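Local coordinates for protein esterase YbfF (Escherichia coli, PDB 3BF7) that probably hydrolyses ester and possibly thioester bonds as an alpha/beta hydrolase, with a substrate-binding crevice formed by the arrangement of its domains, one a helical cap, at residues V48-N52 / A66-D70; M1-I5 / L55-E59. The protein carries 1 engineered substitution. All coordinates share one frame; numbering follows the deposited sequence.

Both contacts tie down the loop that leads from strand 45-48 to helix 64-78 of the alpha/beta hydrolase fold. Contact 1 fastens the start of this loop to the helix. Contact 2 fastens its middle to the N-terminal residues ahead of strand 5-8. Their centres lie about 7 Å apart, and their segments alternate along the chain. Polar links join them: Asp49 O lies 2.6 Å from Ser56 OG, Asp49 OD2 2.9 Å from Leu55 N, and Asp70 OD2 2.6 Å from Met1 N. Asp70 therefore serves the arginine of contact 1 and the chain terminus of contact 2. The side chain of the engineered Val50 approaches, but does not contact, the probable nucleophile elbow around Ser89.

Contact 1 of 2, residues V48-N52 / A66-D70; sequences VDVRN and AMAQD. Engineered in segment 48-52: Val50 (natural residue Met).
Arg51 reaches from the loop after strand 45-48 to Asp70 on helix 64-78, within the alpha/beta hydrolase fold. The main interaction is a side-on, bidentate salt bridge. NE of Arg51 donates to OD1 of Asp70 at 2.7 Å, and NH2 of Arg51 donates to OD2 of Asp70 at 2.9 Å. Both bonds are nearly straight, at 169°. Each carboxylate oxygen uses its syn lone pair. The guanidinium and carboxylate planes are only 14° apart, so the two flat groups meet edge to edge. The arginine chain bends about its CG-CD bond (chi3 58°), which turns this edge to the acid. Val61 O takes the remaining NH1, and Asp70 OD2 also accepts from the N-terminal amine of Met1. The acid thus faces two positive groups, which would probably favour its ionised form.

A water gives a second polar link. It accepts from Arg51 N and donates to Asp70 OD1.

Two apolar contacts add to this. Ala66 CB sits over the centre of one guanidinium face, 4.0 Å from Arg51 CZ. Apart from the bridge, Val50, an engineered residue in place of methionine, touches the helix through one methyl. Its CG1 lies 3.8 Å from Met67 SD.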
loop_
_atom_site.group_PDB
_atom_site.type_symbol
_atom_site.label_atom_id
_atom_site.label_comp_id
_atom_site.label_asym_id
_atom_site.label_seq_id
_atom_site.Cartn_x
_atom_site.Cartn_y
_atom_site.Cartn_z
ATOM N N VAL A 48 -8.747 -0.713 -3.069
ATOM C CA VAL A 48 -9.114 -1.728 -2.091
ATOM C C VAL A 48 -8.700 -1.419 -0.665
ATOM O O VAL A 48 -7.761 -0.656 -0.417
ATOM C CB VAL A 48 -8.473 -3.109 -2.431
ATOM C CG1 VAL A 48 -8.673 -3.436 -3.893
ATOM C CG2 VAL A 48 -6.982 -3.111 -2.076
ATOM N N ASP A 49 -9.434 -2.011 0.270
ATOM C CA ASP A 49 -9.073 -1.938 1.677
ATOM C C ASP A 49 -8.403 -3.300 1.879
ATOM O O ASP A 49 -8.993 -4.342 1.579
ATOM C CB ASP A 49 -10.295 -1.874 2.602
ATOM C CG ASP A 49 -10.748 -0.455 2.903
ATOM O OD1 ASP A 49 -9.906 0.472 2.914
ATOM O OD2 ASP A 49 -11.961 -0.280 3.160
ATOM N N VAL A 50 -7.163 -3.297 2.345
ATOM C CA VAL A 50 -6.467 -4.549 2.608
ATOM C C VAL A 50 -7.179 -5.227 3.785
ATOM O O VAL A 50 -7.835 -4.556 4.584
ATOM C CB VAL A 50 -4.987 -4.269 2.967
ATOM C CG1 VAL A 50 -4.288 -5.546 3.424
ATOM C CG2 VAL A 50 -4.277 -3.676 1.755
ATOM N N ARG A 51 -7.078 -6.549 3.886
ATOM C CA ARG A 51 -7.712 -7.241 5.001
ATOM C C ARG A 51 -7.246 -6.585 6.298
ATOM O O ARG A 51 -6.115 -6.100 6.396
ATOM C CB ARG A 51 -7.357 -8.736 5.008
ATOM C CG ARG A 51 -5.871 -9.051 5.128
ATOM C CD ARG A 51 -5.643 -10.518 5.489
ATOM N NE ARG A 51 -6.247 -11.418 4.513
ATOM C CZ ARG A 51 -6.493 -12.707 4.727
ATOM N NH1 ARG A 51 -6.186 -13.269 5.891
ATOM N NH2 ARG A 51 -7.062 -13.437 3.776
ATOM N N ASN A 52 -8.141 -6.549 7.281
ATOM C CA ASN A 52 -7.858 -5.964 8.583
ATOM C C ASN A 52 -7.682 -4.450 8.574
ATOM O O ASN A 52 -7.204 -3.871 9.554
ATOM C CB ASN A 52 -6.636 -6.641 9.211
ATOM C CG ASN A 52 -6.896 -8.095 9.552
ATOM O OD1 ASN A 52 -6.121 -8.984 9.186
ATOM N ND2 ASN A 52 -7.995 -8.348 10.253
ATOM N N ALA A 66 -1.440 -14.582 1.583
ATOM C CA ALA A 66 -2.850 -14.379 1.903
ATOM C C ALA A 66 -3.365 -13.075 1.294
ATOM O O ALA A 66 -4.452 -13.038 0.713
ATOM C CB ALA A 66 -3.051 -14.367 3.415
ATOM N N MET A 67 -2.584 -12.006 1.429
ATOM C CA MET A 67 -2.976 -10.717 0.876
ATOM C C MET A 67 -2.996 -10.776 -0.651
ATOM O O MET A 67 -3.826 -10.134 -1.290
ATOM C CB MET A 67 -2.035 -9.616 1.373
ATOM C CG MET A 67 -2.274 -9.247 2.834
ATOM S SD MET A 67 -1.280 -7.858 3.430
ATOM C CE MET A 67 -0.117 -8.705 4.490
ATOM N N ALA A 68 -2.088 -11.553 -1.233
ATOM C CA ALA A 68 -2.041 -11.697 -2.685
ATOM C C ALA A 68 -3.296 -12.439 -3.148
ATOM O O ALA A 68 -3.923 -12.062 -4.137
ATOM C CB ALA A 68 -0.789 -12.463 -3.100
ATOM N N GLN A 69 -3.661 -13.494 -2.426
ATOM C CA GLN A 69 -4.854 -14.263 -2.768
ATOM C C GLN A 69 -6.093 -13.375 -2.681
ATOM O O GLN A 69 -7.015 -13.508 -3.487
ATOM C CB GLN A 69 -5.020 -15.453 -1.822
ATOM C CG GLN A 69 -6.270 -16.278 -2.100
ATOM C CD GLN A 69 -6.200 -17.009 -3.422
ATOM O OE1 GLN A 69 -5.284 -17.799 -3.659
ATOM N NE2 GLN A 69 -7.170 -16.755 -4.295
ATOM N N ASP A 70 -6.122 -12.481 -1.697
ATOM C CA ASP A 70 -7.256 -11.572 -1.550
ATOM C C ASP A 70 -7.410 -10.755 -2.834
ATOM O O ASP A 70 -8.525 -10.479 -3.271
ATOM C CB ASP A 70 -7.045 -10.605 -0.381
ATOM C CG ASP A 70 -7.095 -11.281 0.975
ATOM O OD1 ASP A 70 -6.702 -10.618 1.957
ATOM O OD2 ASP A 70 -7.529 -12.453 1.073
HETATM O O HOH W 1 -5.717 -8.096 1.825
#

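Contact 2 of 2, residues M1-I5 / L55-E59; sequences MKLNI and LSPRE
Leu55 begins a loop segment that runs roughly antiparallel to the N-terminal residues, at the edge of the alpha/beta hydrolase sheet where strand 5-8 is outermost. The two segments run 161° apart. Leu55 O lies 3.6 Å from Asn4 CB, and the Asn4 and Leu55 side chains lie alongside each other with the same heading.

Ser56 makes the one hydrogen bond across the contact. Its OG accepts from Asn4 N at 2.8 Å, with an angle of 164°. The same OG is hydrogen-bonded to Asp49 O, so the hydroxyl bridges the N-terminal segment and the loop start. Leu3 CB also packs on it, 3.7 Å from Ser56 OG. With an alanine here the hydroxyl is gone, and Asn4 N and Asp49 O would probably lose the partner that joins them, weakening the hold on the N-terminal segment.

Pro57 offers its ring to Met1. CE of Met1 lies 3.6 Å from Pro57 CB and also approaches CG and CD. The methionine chain folds at chi2 (-73°) and again at chi3, which brings CE against the ring. The two side chains pass each other with opposite headings.

Arg58 secures the backbone of Ser56 instead of meeting the N-terminal residues. Its NE and NH2 both donate to Ser56 O, with that oxygen in the guanidinium plane. Its NH1 bonds to Arg172 O.

Glu59 closes the contact through its aliphatic part, with CG 4.2 Å from Met1 CE.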
loop_
_atom_site.group_PDB
_atom_site.type_symbol
_atom_site.label_atom_id
_atom_site.label_comp_id
_atom_site.label_asym_id
_atom_site.label_seq_id
_atom_site.Cartn_x
_atom_site.Cartn_y
_atom_site.Cartn_z
ATOM N N MET A 1 -9.710 -13.828 0.467
ATOM C CA MET A 1 -11.149 -13.455 0.469
ATOM C C MET A 1 -11.371 -12.158 -0.302
ATOM O O MET A 1 -10.424 -11.432 -0.609
ATOM C CB MET A 1 -11.658 -13.289 1.906
ATOM C CG MET A 1 -11.599 -11.867 2.443
ATOM S SD MET A 1 -9.952 -11.276 2.835
ATOM C CE MET A 1 -10.321 -10.272 4.273
ATOM N N LYS A 2 -12.631 -11.880 -0.612
ATOM C CA LYS A 2 -13.004 -10.673 -1.336
ATOM C C LYS A 2 -12.811 -9.475 -0.415
ATOM O O LYS A 2 -13.135 -9.534 0.768
ATOM C CB LYS A 2 -14.464 -10.771 -1.785
ATOM C CG LYS A 2 -14.738 -11.970 -2.683
ATOM C CD LYS A 2 -16.227 -12.183 -2.918
ATOM C CE LYS A 2 -16.869 -10.987 -3.597
ATOM N NZ LYS A 2 -18.298 -11.242 -3.933
ATOM N N LEU A 3 -12.279 -8.390 -0.965
ATOM C CA LEU A 3 -12.022 -7.185 -0.190
ATOM C C LEU A 3 -13.050 -6.100 -0.452
ATOM O O LEU A 3 -13.769 -6.134 -1.452
ATOM C CB LEU A 3 -10.644 -6.629 -0.549
ATOM C CG LEU A 3 -9.447 -7.555 -0.341
ATOM C CD1 LEU A 3 -8.191 -6.886 -0.878
ATOM C CD2 LEU A 3 -9.305 -7.876 1.139
ATOM N N ASN A 4 -13.122 -5.144 0.466
ATOM C CA ASN A 4 -14.000 -4.003 0.293
ATOM C C ASN A 4 -13.284 -3.150 -0.751
ATOM O O ASN A 4 -12.065 -2.957 -0.676
ATOM C CB ASN A 4 -14.132 -3.214 1.596
ATOM C CG ASN A 4 -14.905 -1.922 1.414
ATOM O OD1 ASN A 4 -14.467 -0.853 1.845
ATOM N ND2 ASN A 4 -16.060 -2.015 0.776
ATOM N N ILE A 5 -14.031 -2.660 -1.733
ATOM C CA ILE A 5 -13.433 -1.839 -2.772
ATOM C C ILE A 5 -14.320 -0.681 -3.179
ATOM O O ILE A 5 -15.519 -0.661 -2.898
ATOM C CB ILE A 5 -13.128 -2.654 -4.063
ATOM C CG1 ILE A 5 -14.425 -2.963 -4.822
ATOM C CG2 ILE A 5 -12.393 -3.932 -3.716
ATOM C CD1 ILE A 5 -15.394 -3.851 -4.080
ATOM N N LEU A 55 -12.876 -0.997 5.810
ATOM C CA LEU A 55 -14.090 -1.769 6.005
ATOM C C LEU A 55 -13.999 -3.153 5.369
ATOM O O LEU A 55 -15.015 -3.767 5.044
ATOM C CB LEU A 55 -15.311 -0.988 5.494
ATOM C CG LEU A 55 -15.681 0.229 6.361
ATOM C CD1 LEU A 55 -16.805 1.009 5.699
ATOM C CD2 LEU A 55 -16.089 -0.211 7.769
ATOM N N SER A 56 -12.777 -3.644 5.180
ATOM C CA SER A 56 -12.597 -4.994 4.660
ATOM C C SER A 56 -12.749 -5.962 5.833
ATOM O O SER A 56 -12.680 -5.563 6.998
ATOM C CB SER A 56 -11.219 -5.165 4.016
ATOM O OG SER A 56 -11.304 -4.938 2.621
ATOM N N PRO A 57 -12.969 -7.249 5.543
ATOM C CA PRO A 57 -13.127 -8.237 6.613
ATOM C C PRO A 57 -11.892 -8.380 7.501
ATOM O O PRO A 57 -10.773 -8.030 7.101
ATOM C CB PRO A 57 -13.421 -9.529 5.851
ATOM C CG PRO A 57 -14.071 -9.045 4.587
ATOM C CD PRO A 57 -13.207 -7.861 4.226
ATOM N N ARG A 58 -12.113 -8.891 8.710
ATOM C CA ARG A 58 -11.042 -9.135 9.674
ATOM C C ARG A 58 -10.694 -10.610 9.618
ATOM O O ARG A 58 -11.564 -11.464 9.435
ATOM C CB ARG A 58 -11.479 -8.809 11.104
ATOM C CG ARG A 58 -11.420 -7.346 11.510
ATOM C CD ARG A 58 -12.597 -6.571 10.976
ATOM N NE ARG A 58 -12.218 -5.704 9.870
ATOM C CZ ARG A 58 -11.560 -4.559 10.006
ATOM N NH1 ARG A 58 -11.201 -4.131 11.211
ATOM N NH2 ARG A 58 -11.270 -3.833 8.937
ATOM N N GLU A 59 -9.415 -10.900 9.813
ATOM C CA GLU A 59 -8.904 -12.261 9.783
ATOM C C GLU A 59 -7.627 -12.290 10.615
ATOM O O GLU A 59 -6.808 -11.390 10.503
ATOM C CB GLU A 59 -8.618 -12.620 8.340
ATOM C CG GLU A 59 -9.861 -12.907 7.555
ATOM C CD GLU A 59 -10.648 -14.070 8.093
ATOM O OE1 GLU A 59 -10.062 -15.115 8.424
ATOM O OE2 GLU A 59 -11.872 -13.949 8.163
#